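Local coordinates for protein 2'-deoxycytidine 5'-triphosphate deaminase (Agrobacterium tumefaciens, PDB 2R9Q) that probably converts dCTP to dUTP by hydrolytic deamination, releasing ammonia and supplying a precursor for thymidine nucleotides, at residues Q39-D44 with F296-F301; H270-Y275 with L335-M340; T116-I121 with F260-S265. All blocks are in the same frame, centred on the assembly; numbering follows the deposited sequence.

In the fold
Contacts 1 and 3 each join the N-terminal to the C-terminal part of the chain, both of dUTPase-like family, while contact 2 lies wholly within the C-terminal part. Contacts 1 and 2 are neighbours, with centres about 10 Å apart. They touch, and both reach the antiparallel sheet in which 275-281 runs between 331-339 and 296-297. Contact 3, about 19 Å from contact 1 and 23 Å from contact 2 between centres, uses strand 261-269 of a separate sheet. Along the chain contact 3 is nested inside the loop closed by contact 1, whose segments alternate with those of contact 2. Contacts 1 and 3 lie on opposite sides of the chain's centre, so the parts meet twice.

Contact 1: residues Q39-D44 with F296-F301; sequences QPASLD and FFDPGF
Asp298 reaches across to Pro40 and Ala41, the two residues at the tip of a tight beta hairpin formed by strands 38-39 and 42-46. The contact joins the N-terminal and C-terminal dUTPase-like parts of the chain. Asp298 itself opens a type II beta turn, closed by the hydrogen bond from Phe301 N to Asp298 O (3.0 Å). Pro299 suits the second position of the turn because its ring fixes phi, and Gly300 suits the third, where phi is positive.

The Asp298 side chain can be followed outward. Its CB lies 4.0 Å from Pro40 CG. The first torsion (chi1 -80°) sets CG beside the backbone N, and there Asp298 CG rests 3.7 Å from Pro40 CD, the two side chains crossing at about a right angle. One branch, OD2, faces the apolar CB of Gln39 at 4.0 Å and also touches the proline ring. The other, OD1, accepts a hydrogen bond from Ala41 N at 3.2 Å. That bond is bent, with an N-H...O angle of 141°, and the donor stands above the carboxylate plane, 37° out of it. Pro40 has no N-H, and the donor at the hairpin tip is the amide of Ala41.

Beside this polar link runs an apolar one: a methyl is small enough for a place where the CA atoms of Ala41 and Asp298 are 5.9 Å apart, and Ala41 CB meets Pro299 CD at 3.6 Å. Arg167 of strand 162-170 bridges the two segments from outside, bonding to Ala41 O through NE and to Phe297 O through NH2. The Ser42 hydroxyl comes near the same carboxylate without bonding: its buried OG stops 4.0 Å from Asp298 OD1 and has no hydrogen-bonding partner in the model.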
# COMPACT_ATOMS: atom_id res chain seq x y z
N GLN B 39 34.86 14.99 -8.23
CA GLN B 39 35.21 14.47 -6.94
C GLN B 39 36.58 13.82 -7.12
O GLN B 39 37.06 13.69 -8.26
CB GLN B 39 34.14 13.47 -6.46
CG GLN B 39 32.70 13.99 -6.49
CD GLN B 39 32.50 15.21 -5.66
OE1 GLN B 39 33.20 15.43 -4.67
NE2 GLN B 39 31.58 16.06 -6.07
N PRO B 40 37.24 13.45 -6.01
CA PRO B 40 38.54 12.77 -6.03
C PRO B 40 38.65 11.55 -6.99
O PRO B 40 39.66 11.42 -7.64
CB PRO B 40 38.74 12.37 -4.58
CG PRO B 40 37.97 13.35 -3.80
CD PRO B 40 36.79 13.72 -4.62
N ALA B 41 37.61 10.71 -7.08
CA ALA B 41 37.62 9.50 -7.93
C ALA B 41 36.30 9.24 -8.71
O ALA B 41 35.98 8.09 -9.03
CB ALA B 41 37.97 8.31 -7.10
N SER B 42 35.58 10.33 -9.02
CA SER B 42 34.31 10.29 -9.76
C SER B 42 33.90 11.70 -10.17
O SER B 42 34.49 12.69 -9.75
CB SER B 42 33.20 9.65 -8.93
OG SER B 42 33.05 10.30 -7.67
N LEU B 43 32.89 11.78 -11.01
CA LEU B 43 32.28 13.02 -11.43
C LEU B 43 30.75 12.98 -11.25
O LEU B 43 30.07 12.08 -11.71
CB LEU B 43 32.65 13.26 -12.88
CG LEU B 43 31.91 14.31 -13.71
CD1 LEU B 43 32.37 15.72 -13.42
CD2 LEU B 43 32.04 13.93 -15.16
N ASP B 44 30.23 13.97 -10.54
CA ASP B 44 28.79 14.28 -10.54
C ASP B 44 28.25 14.59 -11.93
O ASP B 44 28.90 15.25 -12.75
CB ASP B 44 28.47 15.45 -9.60
CG ASP B 44 28.52 15.04 -8.14
OD1 ASP B 44 28.96 13.90 -7.86
OD2 ASP B 44 28.12 15.87 -7.29
N PHE B 296 29.87 5.01 -4.14
CA PHE B 296 31.31 5.21 -4.21
C PHE B 296 31.82 5.86 -2.92
O PHE B 296 31.17 6.69 -2.36
CB PHE B 296 31.65 6.05 -5.44
CG PHE B 296 31.37 5.37 -6.75
CD1 PHE B 296 31.76 4.04 -6.97
CD2 PHE B 296 30.74 6.05 -7.78
CE1 PHE B 296 31.53 3.44 -8.20
CE2 PHE B 296 30.50 5.45 -9.00
CZ PHE B 296 30.89 4.14 -9.21
N PHE B 297 32.96 5.38 -2.45
CA PHE B 297 33.76 6.01 -1.41
C PHE B 297 34.97 6.64 -2.07
O PHE B 297 35.61 6.03 -2.91
CB PHE B 297 34.20 4.96 -0.39
CG PHE B 297 33.12 4.54 0.54
CD1 PHE B 297 33.19 4.85 1.87
CD2 PHE B 297 32.00 3.87 0.07
CE1 PHE B 297 32.16 4.46 2.73
CE2 PHE B 297 31.00 3.50 0.90
CZ PHE B 297 31.08 3.78 2.23
N ASP B 298 35.27 7.87 -1.68
CA ASP B 298 36.42 8.59 -2.24
C ASP B 298 37.71 8.31 -1.48
O ASP B 298 37.66 8.10 -0.28
CB ASP B 298 36.19 10.11 -2.25
CG ASP B 298 35.33 10.59 -3.41
OD1 ASP B 298 35.59 10.19 -4.60
OD2 ASP B 298 34.40 11.39 -3.11
N PRO B 299 38.85 8.37 -2.18
CA PRO B 299 40.15 8.43 -1.51
C PRO B 299 40.13 9.48 -0.44
O PRO B 299 39.65 10.58 -0.68
CB PRO B 299 41.12 8.84 -2.63
CG PRO B 299 40.45 8.52 -3.88
CD PRO B 299 38.99 8.38 -3.64
N GLY B 300 40.62 9.13 0.74
CA GLY B 300 40.61 10.05 1.88
C GLY B 300 39.40 9.93 2.80
O GLY B 300 39.34 10.62 3.82
N PHE B 301 38.42 9.08 2.46
CA PHE B 301 37.27 8.88 3.35
C PHE B 301 37.79 8.36 4.69
O PHE B 301 38.67 7.49 4.73
CB PHE B 301 36.23 7.89 2.77
CG PHE B 301 35.07 7.60 3.71
CD1 PHE B 301 33.92 8.37 3.69
CD2 PHE B 301 35.16 6.58 4.64
CE1 PHE B 301 32.86 8.10 4.56
CE2 PHE B 301 34.11 6.31 5.50
CZ PHE B 301 32.96 7.06 5.46

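Contact 2: residues H270-Y275 with L335-M340; sequences HVPPLY and LVYEHM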
# COMPACT_ATOMS: atom_id res chain seq x y z
N HIS B 270 38.33 3.45 6.72
CA HIS B 270 39.23 4.41 6.08
C HIS B 270 39.61 3.90 4.67
O HIS B 270 39.87 2.71 4.47
CB HIS B 270 40.45 4.64 6.98
CG HIS B 270 41.62 5.34 6.35
ND1 HIS B 270 41.54 6.59 5.77
CD2 HIS B 270 42.93 4.98 6.26
CE1 HIS B 270 42.74 6.96 5.35
NE2 HIS B 270 43.59 6.00 5.64
N VAL B 271 39.53 4.81 3.69
CA VAL B 271 39.99 4.60 2.32
C VAL B 271 41.25 5.49 2.10
O VAL B 271 41.15 6.71 2.04
CB VAL B 271 38.90 4.92 1.28
CG1 VAL B 271 39.35 4.50 -0.09
CG2 VAL B 271 37.59 4.21 1.61
N PRO B 272 42.45 4.87 2.06
CA PRO B 272 43.70 5.58 1.77
C PRO B 272 43.68 6.32 0.43
O PRO B 272 42.99 5.89 -0.49
CB PRO B 272 44.73 4.46 1.74
CG PRO B 272 44.15 3.38 2.62
CD PRO B 272 42.70 3.45 2.37
N PRO B 273 44.45 7.42 0.31
CA PRO B 273 44.42 8.31 -0.86
C PRO B 273 44.79 7.74 -2.22
O PRO B 273 44.61 8.43 -3.22
CB PRO B 273 45.43 9.39 -0.50
CG PRO B 273 45.46 9.38 0.97
CD PRO B 273 45.39 7.93 1.33
N LEU B 274 45.33 6.53 -2.26
CA LEU B 274 45.70 5.89 -3.51
C LEU B 274 44.74 4.75 -3.86
O LEU B 274 45.00 3.93 -4.75
CB LEU B 274 47.12 5.35 -3.41
CG LEU B 274 48.28 6.31 -3.24
CD1 LEU B 274 49.55 5.45 -3.19
CD2 LEU B 274 48.26 7.32 -4.38
N TYR B 275 43.65 4.69 -3.09
CA TYR B 275 42.59 3.73 -3.27
C TYR B 275 41.23 4.43 -3.25
O TYR B 275 41.02 5.44 -2.56
CB TYR B 275 42.66 2.66 -2.20
CG TYR B 275 43.97 1.90 -2.23
CD1 TYR B 275 44.05 0.67 -2.86
CD2 TYR B 275 45.13 2.45 -1.68
CE1 TYR B 275 45.26 -0.03 -2.92
CE2 TYR B 275 46.35 1.77 -1.74
CZ TYR B 275 46.41 0.52 -2.37
OH TYR B 275 47.60 -0.18 -2.44
N LEU B 335 32.73 -3.62 1.66
CA LEU B 335 33.46 -2.51 1.05
C LEU B 335 34.62 -3.06 0.23
O LEU B 335 35.56 -3.64 0.77
CB LEU B 335 33.95 -1.55 2.11
CG LEU B 335 34.37 -0.14 1.69
CD1 LEU B 335 33.23 0.64 1.01
CD2 LEU B 335 34.95 0.61 2.91
N VAL B 336 34.52 -2.88 -1.08
CA VAL B 336 35.48 -3.38 -2.06
C VAL B 336 36.46 -2.26 -2.51
O VAL B 336 36.04 -1.18 -2.90
CB VAL B 336 34.76 -3.98 -3.25
CG1 VAL B 336 35.73 -4.30 -4.35
CG2 VAL B 336 33.97 -5.23 -2.83
N TYR B 337 37.76 -2.55 -2.44
CA TYR B 337 38.81 -1.58 -2.72
C TYR B 337 39.35 -1.75 -4.15
O TYR B 337 39.40 -2.84 -4.69
CB TYR B 337 39.94 -1.71 -1.69
CG TYR B 337 39.57 -1.20 -0.32
CD1 TYR B 337 39.93 0.07 0.09
CD2 TYR B 337 38.87 -1.99 0.58
CE1 TYR B 337 39.57 0.55 1.33
CE2 TYR B 337 38.51 -1.51 1.84
CZ TYR B 337 38.88 -0.24 2.22
OH TYR B 337 38.54 0.24 3.48
N GLU B 338 39.75 -0.63 -4.73
CA GLU B 338 40.28 -0.58 -6.07
C GLU B 338 41.40 0.48 -6.10
O GLU B 338 41.30 1.52 -5.43
CB GLU B 338 39.14 -0.24 -7.03
CG GLU B 338 39.44 -0.46 -8.50
CD GLU B 338 38.27 -0.13 -9.43
OE1 GLU B 338 37.12 0.08 -8.95
OE2 GLU B 338 38.52 -0.09 -10.66
N HIS B 339 42.46 0.18 -6.85
CA HIS B 339 43.59 1.11 -7.03
C HIS B 339 43.22 2.35 -7.82
O HIS B 339 42.56 2.30 -8.85
CB HIS B 339 44.76 0.46 -7.79
CG HIS B 339 45.51 -0.57 -7.02
ND1 HIS B 339 46.54 -0.25 -6.16
CD2 HIS B 339 45.40 -1.92 -7.00
CE1 HIS B 339 47.01 -1.36 -5.62
NE2 HIS B 339 46.33 -2.39 -6.11
N MET B 340 43.70 3.49 -7.34
CA MET B 340 43.71 4.69 -8.13
C MET B 340 44.83 4.60 -9.16
O MET B 340 45.85 3.94 -8.91
CB MET B 340 43.92 5.88 -7.22
CG MET B 340 42.78 6.10 -6.24
SD MET B 340 41.17 6.43 -6.96
CE MET B 340 41.36 8.10 -7.59
O HOH W 1 46.98 2.03 -5.48
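Tyr275 and His339 form an antiparallel, non-hydrogen-bonded pair with CA atoms 4.7 Å apart, and their side chains lie side by side. Tyr275 CE1 sits over one face of the imidazole, 3.5 Å from His339 ND1, but the ring planes are inclined at 41°, an oblique pair. Next along, Met340 N gives a nearly straight hydrogen bond to Leu274 O (2.9 Å, 166°), and Tyr275 CA makes a CA-H...O contact with Glu338 O. A water also donates to Leu274 O (2.8 Å) and lies over one face of the Tyr275 ring. Met340 CG, set beside the backbone N by chi1 (-65°), packs 3.4 Å from Leu274 C.

At the other end Tyr337 OH donates to His270 O at 3.0 Å; its long ring suits the gap, and CE1 packs against Val271 CG2 and Pro272 CD. Behind these, a type I turn with Pro273 at its second position carries the chain from Pro272 into Tyr275. Glu179 OE2 hydrogen-bonds His339 NE2, Arg169 NE forms a salt bridge with Glu338 OE2, and His270 ND1 hydrogen-bonds Phe301 O. This is one end of the antiparallel pair in the C-terminal dUTPase-like sheet, where strand 275-281 begins and 331-339 finishes.

Contact 3: residues T116-I121 with F260-S265; sequences TGRLDI and FYILVS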
# COMPACT_ATOMS: atom_id res chain seq x y z
N THR B 116 21.55 11.19 -2.37
CA THR B 116 20.45 10.66 -3.18
C THR B 116 19.82 9.49 -2.46
O THR B 116 18.61 9.39 -2.42
CB THR B 116 20.91 10.32 -4.62
OG1 THR B 116 21.38 11.51 -5.24
CG2 THR B 116 19.76 9.74 -5.50
N GLY B 117 20.64 8.63 -1.87
CA GLY B 117 20.15 7.51 -1.14
C GLY B 117 19.41 7.90 0.13
O GLY B 117 18.44 7.26 0.49
N ARG B 118 19.87 8.96 0.80
CA ARG B 118 19.21 9.41 2.02
C ARG B 118 17.79 9.90 1.78
O ARG B 118 17.00 10.02 2.72
CB ARG B 118 19.97 10.53 2.72
CG ARG B 118 21.44 10.37 2.93
CD ARG B 118 21.86 9.32 3.92
NE ARG B 118 23.30 9.06 3.72
CZ ARG B 118 24.29 9.65 4.37
NH1 ARG B 118 24.07 10.50 5.35
NH2 ARG B 118 25.53 9.35 4.04
N LEU B 119 17.46 10.21 0.52
CA LEU B 119 16.14 10.65 0.16
C LEU B 119 15.38 9.55 -0.54
O LEU B 119 14.31 9.81 -1.09
CB LEU B 119 16.21 11.86 -0.76
CG LEU B 119 16.29 13.28 -0.22
CD1 LEU B 119 17.04 13.38 1.07
CD2 LEU B 119 16.92 14.18 -1.29
N ASP B 120 15.94 8.35 -0.54
CA ASP B 120 15.30 7.15 -1.09
C ASP B 120 14.86 7.34 -2.55
O ASP B 120 13.75 6.98 -2.91
CB ASP B 120 14.10 6.78 -0.19
CG ASP B 120 13.64 5.32 -0.31
OD1 ASP B 120 14.43 4.38 -0.58
OD2 ASP B 120 12.44 5.14 -0.08
N ILE B 121 15.74 7.92 -3.37
CA ILE B 121 15.44 8.16 -4.79
C ILE B 121 16.12 7.07 -5.60
O ILE B 121 17.32 6.95 -5.58
CB ILE B 121 15.89 9.55 -5.32
CG1 ILE B 121 15.36 10.68 -4.42
CG2 ILE B 121 15.45 9.71 -6.79
CD1 ILE B 121 16.11 12.07 -4.52
N PHE B 260 11.84 2.86 4.72
CA PHE B 260 13.28 2.90 4.52
C PHE B 260 13.95 3.48 5.74
O PHE B 260 13.39 4.31 6.43
CB PHE B 260 13.64 3.57 3.18
CG PHE B 260 14.11 4.97 3.26
CD1 PHE B 260 15.45 5.25 3.05
CD2 PHE B 260 13.21 6.00 3.46
CE1 PHE B 260 15.91 6.52 3.11
CE2 PHE B 260 13.65 7.30 3.51
CZ PHE B 260 15.00 7.58 3.33
N TYR B 261 15.12 2.95 6.02
CA TYR B 261 15.84 3.16 7.25
C TYR B 261 17.24 3.70 6.95
O TYR B 261 17.94 3.18 6.10
CB TYR B 261 15.93 1.86 8.07
CG TYR B 261 14.60 1.26 8.50
CD1 TYR B 261 14.06 1.55 9.75
CD2 TYR B 261 13.87 0.46 7.66
CE1 TYR B 261 12.84 1.06 10.14
CE2 TYR B 261 12.66 -0.05 8.04
CZ TYR B 261 12.12 0.24 9.31
OH TYR B 261 10.87 -0.31 9.72
N ILE B 262 17.65 4.75 7.65
CA ILE B 262 19.03 5.24 7.57
C ILE B 262 19.70 4.79 8.85
O ILE B 262 19.34 5.20 9.95
CB ILE B 262 19.14 6.79 7.41
CG1 ILE B 262 18.50 7.26 6.11
CG2 ILE B 262 20.59 7.23 7.45
CD1 ILE B 262 18.22 8.76 6.09
N LEU B 263 20.70 3.94 8.67
CA LEU B 263 21.37 3.27 9.76
C LEU B 263 22.88 3.39 9.62
O LEU B 263 23.40 3.86 8.60
CB LEU B 263 20.92 1.80 9.81
CG LEU B 263 19.44 1.52 10.08
CD1 LEU B 263 19.17 0.05 9.85
CD2 LEU B 263 19.03 1.96 11.49
N VAL B 264 23.58 2.96 10.67
CA VAL B 264 25.04 3.11 10.74
C VAL B 264 25.81 1.79 11.01
O VAL B 264 25.39 0.94 11.77
CB VAL B 264 25.46 4.34 11.70
CG1 VAL B 264 24.43 4.59 12.76
CG2 VAL B 264 26.83 4.15 12.29
N SER B 265 26.93 1.65 10.31
CA SER B 265 27.88 0.58 10.51
C SER B 265 28.57 0.61 11.89
O SER B 265 28.85 1.68 12.42
CB SER B 265 28.94 0.58 9.39
OG SER B 265 29.92 1.59 9.55
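Arg118 and Ile262 bring their CA atoms to 6.9 Å where the end of helix 114-118 faces the start of strand 261-269, and Asp120, just past the helix, takes a left-handed backbone conformation (phi 55°, psi 45°) that aspartate tolerates better than most residues.

Phe260 has the largest share of the contact. Asp120 CB stands 3.5 Å above the centroid of its ring, only 4° off the ring normal, a CH-pi contact. From there Asp120 CG, anti to the backbone N (chi1 -159°), runs back over the ring toward its root, 3.6 Å from Phe260 CG. The two side chains slide past each other in opposite directions, the carboxylate stacked nearly flat on the ring. At the far end of the ring Arg118 O, which also takes a weak hydrogen bond from Trp242 NE1, lies at the edge, in the ring plane, 3.2 Å from Phe260 CZ. A flat phenyl can accept both neighbours, one on its face and one at its rim. Beside it, the slender branch of Ile262 ends in CD1, which touches Arg118 CB at 4.2 Å.

Outside partners orient the polar ends. Asp120 OD2 is gripped by Arg318 NH1 and Thr152 OG1, and OD1 by Tyr293 OH, while Arg118 NH1 bonds to the backbone of a bound peptide.

No hydrogen bond crosses between the segments. The ring edge, slightly positive, would suit a carbonyl oxygen, whereas a carboxylate over the electron-rich face would be expected to be mildly disfavoured, a cost that the Arg318 salt bridge and the bonds from Thr152 and Tyr293 probably repay.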